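Local coordinates for hypothetical UPF0271 protein TTHB195 (PDB 2DFA) that probably acts as the A subunit of an ATP-dependent 5-oxoprolinase, cleaving 5-oxoproline to L-glutamate together with partner subunits B and C, at residues Lys117-Arg122 / Thr147-Glu152; Val108-Ala113 / Leu139-Leu144. All coordinates share one frame; numbering follows the deposited sequence.

Contact 1 (Lys117-Arg122 / Thr147-Glu152); sequences KACRDR and TVYEEE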
loop_
_atom_site.group_PDB
_atom_site.type_symbol
_atom_site.label_atom_id
_atom_site.label_comp_id
_atom_site.label_asym_id
_atom_site.label_seq_id
_atom_site.Cartn_x
_atom_site.Cartn_y
_atom_site.Cartn_z
ATOM N N LYS A 117 7.352 8.939 19.447
ATOM C CA LYS A 117 7.215 7.716 20.236
ATOM C C LYS A 117 8.567 7.395 20.873
ATOM O O LYS A 117 8.639 6.970 22.030
ATOM C CB LYS A 117 6.761 6.549 19.348
ATOM C CG LYS A 117 6.392 5.279 20.115
ATOM C CD LYS A 117 5.983 4.171 19.151
ATOM C CE LYS A 117 5.555 2.897 19.878
ATOM N NZ LYS A 117 4.371 3.110 20.750
ATOM N N ALA A 118 9.635 7.615 20.112
ATOM C CA ALA A 118 10.993 7.368 20.593
ATOM C C ALA A 118 11.353 8.281 21.767
ATOM O O ALA A 118 12.004 7.853 22.720
ATOM C CB ALA A 118 11.987 7.577 19.464
ATOM N N CYS A 119 10.927 9.537 21.698
ATOM C CA CYS A 119 11.233 10.496 22.755
ATOM C C CYS A 119 10.595 10.182 24.104
ATOM O O CYS A 119 11.046 10.687 25.134
ATOM C CB CYS A 119 10.842 11.909 22.314
ATOM S SG CYS A 119 11.892 12.592 21.003
ATOM N N ARG A 120 9.557 9.350 24.111
ATOM C CA ARG A 120 8.890 9.004 25.364
ATOM C C ARG A 120 8.809 7.505 25.648
ATOM O O ARG A 120 8.354 7.101 26.720
ATOM C CB ARG A 120 7.478 9.600 25.387
ATOM C CG ARG A 120 6.601 9.178 24.224
ATOM C CD ARG A 120 5.250 9.881 24.266
ATOM N NE ARG A 120 4.512 9.727 23.013
ATOM C CZ ARG A 120 3.996 8.583 22.571
ATOM N NH1 ARG A 120 4.123 7.468 23.282
ATOM N NH2 ARG A 120 3.359 8.553 21.407
ATOM N N ASP A 121 9.256 6.683 24.704
ATOM C CA ASP A 121 9.199 5.234 24.881
ATOM C C ASP A 121 10.568 4.573 24.734
ATOM O O ASP A 121 11.103 4.473 23.630
ATOM C CB ASP A 121 8.217 4.627 23.876
ATOM C CG ASP A 121 8.000 3.148 24.099
ATOM O OD1 ASP A 121 7.612 2.776 25.226
ATOM O OD2 ASP A 121 8.217 2.361 23.157
ATOM N N ARG A 122 11.121 4.109 25.852
ATOM C CA ARG A 122 12.438 3.479 25.859
ATOM C C ARG A 122 12.613 2.288 24.927
ATOM O O ARG A 122 13.661 2.151 24.301
ATOM C CB ARG A 122 12.827 3.059 27.281
ATOM C CG ARG A 122 13.251 4.212 28.182
ATOM C CD ARG A 122 13.748 3.696 29.530
ATOM N NE ARG A 122 14.062 4.784 30.453
ATOM C CZ ARG A 122 15.157 5.540 30.391
ATOM N NH1 ARG A 122 16.066 5.333 29.447
ATOM N NH2 ARG A 122 15.341 6.506 31.282
ATOM N N THR A 147 16.002 13.573 26.492
ATOM C CA THR A 147 14.944 12.574 26.356
ATOM C C THR A 147 15.458 11.152 26.578
ATOM O O THR A 147 16.663 10.908 26.561
ATOM C CB THR A 147 14.303 12.636 24.946
ATOM O OG1 THR A 147 15.281 12.289 23.961
ATOM C CG2 THR A 147 13.789 14.035 24.654
ATOM N N VAL A 148 14.534 10.217 26.788
ATOM C CA VAL A 148 14.901 8.820 26.983
ATOM C C VAL A 148 15.487 8.324 25.667
ATOM O O VAL A 148 16.194 7.319 25.612
ATOM C CB VAL A 148 13.672 7.950 27.362
ATOM C CG1 VAL A 148 13.076 8.435 28.677
ATOM C CG2 VAL A 148 12.633 7.997 26.257
ATOM N N TYR A 149 15.182 9.055 24.603
ATOM C CA TYR A 149 15.674 8.734 23.275
ATOM C C TYR A 149 17.192 8.979 23.234
ATOM O O TYR A 149 17.955 8.151 22.736
ATOM C CB TYR A 149 14.928 9.602 22.253
ATOM C CG TYR A 149 15.377 9.442 20.827
ATOM C CD1 TYR A 149 15.790 8.206 20.338
ATOM C CD2 TYR A 149 15.384 10.533 19.959
ATOM C CE1 TYR A 149 16.201 8.058 19.016
ATOM C CE2 TYR A 149 15.792 10.398 18.639
ATOM C CZ TYR A 149 16.201 9.160 18.176
ATOM O OH TYR A 149 16.630 9.029 16.876
ATOM N N GLU A 150 17.634 10.112 23.768
ATOM C CA GLU A 150 19.064 10.405 23.803
ATOM C C GLU A 150 19.738 9.350 24.680
ATOM O O GLU A 150 20.816 8.847 24.364
ATOM C CB GLU A 150 19.323 11.789 24.401
ATOM C CG GLU A 150 20.778 12.226 24.291
ATOM C CD GLU A 150 21.126 13.403 25.189
ATOM O OE1 GLU A 150 20.262 14.278 25.397
ATOM O OE2 GLU A 150 22.276 13.458 25.674
ATOM N N GLU A 151 19.078 9.013 25.785
ATOM C CA GLU A 151 19.595 8.025 26.728
ATOM C C GLU A 151 19.839 6.653 26.118
ATOM O O GLU A 151 20.929 6.085 26.256
ATOM C CB GLU A 151 18.636 7.868 27.906
ATOM C CG GLU A 151 18.589 9.049 28.854
ATOM C CD GLU A 151 17.633 8.811 30.010
ATOM O OE1 GLU A 151 17.713 7.728 30.636
ATOM O OE2 GLU A 151 16.808 9.705 30.300
ATOM N N GLU A 152 18.825 6.105 25.456
ATOM C CA GLU A 152 18.966 4.782 24.855
ATOM C C GLU A 152 20.004 4.778 23.743
ATOM O O GLU A 152 20.723 3.796 23.560
ATOM C CB GLU A 152 17.616 4.289 24.327
ATOM C CG GLU A 152 16.582 4.053 25.420
ATOM C CD GLU A 152 17.077 3.104 26.502
ATOM O OE1 GLU A 152 17.716 2.088 26.162
ATOM O OE2 GLU A 152 16.814 3.362 27.694
#

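Contact 2 (Val108-Ala113 / Leu139-Leu144); sequences VKPHGA and LPLVVL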
loop_
_atom_site.group_PDB
_atom_site.type_symbol
_atom_site.label_atom_id
_atom_site.label_comp_id
_atom_site.label_asym_id
_atom_site.label_seq_id
_atom_site.Cartn_x
_atom_site.Cartn_y
_atom_site.Cartn_z
ATOM N N VAL A 108 21.075 9.360 10.764
ATOM C CA VAL A 108 19.728 8.811 10.827
ATOM C C VAL A 108 18.941 9.693 11.781
ATOM O O VAL A 108 19.452 10.120 12.822
ATOM C CB VAL A 108 19.696 7.355 11.349
ATOM C CG1 VAL A 108 18.236 6.901 11.514
ATOM C CG2 VAL A 108 20.414 6.429 10.371
ATOM N N LYS A 109 17.701 9.982 11.405
ATOM C CA LYS A 109 16.812 10.797 12.212
ATOM C C LYS A 109 15.380 10.331 11.958
ATOM O O LYS A 109 14.857 10.487 10.854
ATOM C CB LYS A 109 16.924 12.269 11.822
ATOM C CG LYS A 109 15.915 13.173 12.518
ATOM C CD LYS A 109 15.950 14.573 11.908
ATOM C CE LYS A 109 14.910 15.493 12.517
ATOM N NZ LYS A 109 14.854 16.785 11.768
ATOM N N PRO A 110 14.732 9.760 12.977
ATOM C CA PRO A 110 13.347 9.269 12.868
ATOM C C PRO A 110 12.389 10.380 12.446
ATOM O O PRO A 110 12.616 11.552 12.752
ATOM C CB PRO A 110 13.040 8.773 14.277
ATOM C CG PRO A 110 14.404 8.391 14.814
ATOM C CD PRO A 110 15.277 9.514 14.324
ATOM N N HIS A 111 11.311 10.004 11.766
ATOM C CA HIS A 111 10.318 10.969 11.299
ATOM C C HIS A 111 8.997 10.940 12.064
ATOM O O HIS A 111 8.560 9.890 12.539
ATOM C CB HIS A 111 9.999 10.729 9.818
ATOM C CG HIS A 111 8.720 11.371 9.369
ATOM N ND1 HIS A 111 8.622 12.718 9.089
ATOM C CD2 HIS A 111 7.472 10.865 9.219
ATOM C CE1 HIS A 111 7.369 13.013 8.786
ATOM N NE2 HIS A 111 6.651 11.907 8.857
ATOM N N GLY A 112 8.367 12.113 12.145
ATOM C CA GLY A 112 7.070 12.261 12.781
ATOM C C GLY A 112 6.744 11.502 14.051
ATOM O O GLY A 112 7.462 11.594 15.046
ATOM N N ALA A 113 5.645 10.750 14.015
ATOM C CA ALA A 113 5.190 9.998 15.181
ATOM C C ALA A 113 6.208 9.000 15.717
ATOM O O ALA A 113 6.218 8.719 16.917
ATOM C CB ALA A 113 3.871 9.296 14.870
ATOM N N LEU A 139 27.373 5.208 12.448
ATOM C CA LEU A 139 26.323 6.158 12.081
ATOM C C LEU A 139 25.825 7.017 13.239
ATOM O O LEU A 139 25.396 6.499 14.274
ATOM C CB LEU A 139 25.124 5.413 11.490
ATOM C CG LEU A 139 25.082 5.117 9.994
ATOM C CD1 LEU A 139 23.896 4.195 9.703
ATOM C CD2 LEU A 139 24.948 6.430 9.213
ATOM N N PRO A 140 25.868 8.349 13.083
ATOM C CA PRO A 140 25.386 9.202 14.172
ATOM C C PRO A 140 23.858 9.243 14.152
ATOM O O PRO A 140 23.243 9.190 13.090
ATOM C CB PRO A 140 26.004 10.557 13.850
ATOM C CG PRO A 140 26.054 10.550 12.363
ATOM C CD PRO A 140 26.524 9.153 12.037
ATOM N N LEU A 141 23.258 9.314 15.329
ATOM C CA LEU A 141 21.810 9.376 15.440
ATOM C C LEU A 141 21.443 10.753 15.962
ATOM O O LEU A 141 21.986 11.205 16.972
ATOM C CB LEU A 141 21.310 8.293 16.405
ATOM C CG LEU A 141 19.798 8.115 16.590
ATOM C CD1 LEU A 141 19.135 7.853 15.238
ATOM C CD2 LEU A 141 19.544 6.956 17.547
ATOM N N VAL A 142 20.550 11.433 15.251
ATOM C CA VAL A 142 20.090 12.760 15.647
ATOM C C VAL A 142 18.986 12.566 16.681
ATOM O O VAL A 142 18.026 11.829 16.443
ATOM C CB VAL A 142 19.538 13.539 14.427
ATOM C CG1 VAL A 142 18.957 14.881 14.864
ATOM C CG2 VAL A 142 20.651 13.748 13.418
ATOM N N VAL A 143 19.122 13.224 17.827
ATOM C CA VAL A 143 18.137 13.078 18.890
ATOM C C VAL A 143 17.750 14.394 19.544
ATOM O O VAL A 143 18.383 15.428 19.327
ATOM C CB VAL A 143 18.663 12.155 20.013
ATOM C CG1 VAL A 143 19.272 10.899 19.424
ATOM C CG2 VAL A 143 19.691 12.896 20.854
ATOM N N LEU A 144 16.691 14.338 20.345
ATOM C CA LEU A 144 16.226 15.500 21.091
ATOM C C LEU A 144 16.920 15.397 22.439
ATOM O O LEU A 144 16.780 14.395 23.140
ATOM C CB LEU A 144 14.710 15.458 21.291
ATOM C CG LEU A 144 13.889 16.449 20.464
ATOM C CD1 LEU A 144 12.426 16.370 20.884
ATOM C CD2 LEU A 144 14.420 17.858 20.682
#

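Contact 1 (Lys117-Arg122 / Thr147-Glu152)
Ala118 sets its CB over one face of the Tyr149 ring, displaced toward the rim. This CH-pi contact puts Ala118 CB 4.2 Å from the Tyr149 ring centroid. Cys119 SG approaches the same ring obliquely, 4.2 Å from Tyr149 CD2. The anti torsion (chi1 177°) places Tyr149 CG 4.1 Å from Ala118 CB, in the tightly packed half. There Ala118 also touches Ile128, and Tyr149 touches Leu141 and Val143. Val148 CG2 continues the packing outward, 3.3 Å from Cys119 O. The last part of helix 112-120 and, through Arg122, the start of helix 122-135 here meet the start of helix 148-155, outside the parallel sheet of this LamB/PxpA-family chain. Thr147 is the N-cap of helix 148-155; its OG1 accepts from Glu150 N and also bonds Leu144 O. The exposed Arg122 borders the looser side, in a salt-bridge network with Glu151 and Glu152. Val148 CG1 covers the centre of one guanidinium face. Glu151 OE1 lies in the guanidinium plane and is met from above its carboxylate plane by Arg122 NH2, at 2.7 Å. Arg122 NH1 reaches Glu151 OE1 from the same face at 3.1 Å. Arg122 NH1 also donates to the anti lone pair of Glu152 OE2 at 2.7 Å, an oxygen salt-bridged to Lys155 NZ as well. An alanine in place of Glu151 would probably leave Arg122 NH2 without its carboxylate mate and the guanidinium freer to turn.

Contact 2 (Val108-Ala113 / Leu139-Leu144)
Val108 lays its side chain against two leucines, CG1 on Leu141 CD1 at 3.9 Å and CG2 on Leu139 CD1 at 4.2 Å. The two methyls thus reach different neighbours on the other segment. The backbones form a single parallel bridge, Val108 with Leu141, which ties segment 108-113 to strand 141-143 of the parallel sheet. Val108 N donates to Pro140 O at 3.2 Å, and Val142 N donates to Val108 O at 3.0 Å. The second bond is almost straight, with an N-H...O angle of 177°. On the strand's other edge, Leu141 bonds to the backbones of Arg159 and Val161, while Val132 of helix 122-135 touches both Val108 and Leu139. The strand is therefore held from two segments. Lys109 rests its CB on Val142 CB at 3.9 Å. Its CG is anti to the backbone N (chi1 174°), and the chain stays extended as it leads away from Val142. The ammonium end forms a salt bridge with Glu163 and a hydrogen bond with Asn6. Farther along, His111 may belong to an empty metal site with Asp8 and His62; this is only a possibility. Pro110 CD lies 4.3 Å from Leu141 CD1, while that same leucine methyl comes to 3.3 Å from Val108 O.

Contact 2 is buried near the middle of the chain, whereas contact 1 is only partly buried and lies farther out. Their centres are 11 Å apart. Both contacts use helix 112-120, and strand 141-143 leads on to helix 148-155. Backbone bridging and aliphatic packing hold contact 2. No backbone bridge is present in contact 1; side chains pack on the ring and on helix carbonyls, with a charged network at the exposed margin. Tyr149 connects them directly: its OH probably hydrogen-bonds Val142 O, at 3.2 Å, and its ring packs on Val143. Helix 122-135 starts inside contact 1 with Arg122 and packs on contact 2 through Ile128 and Val132.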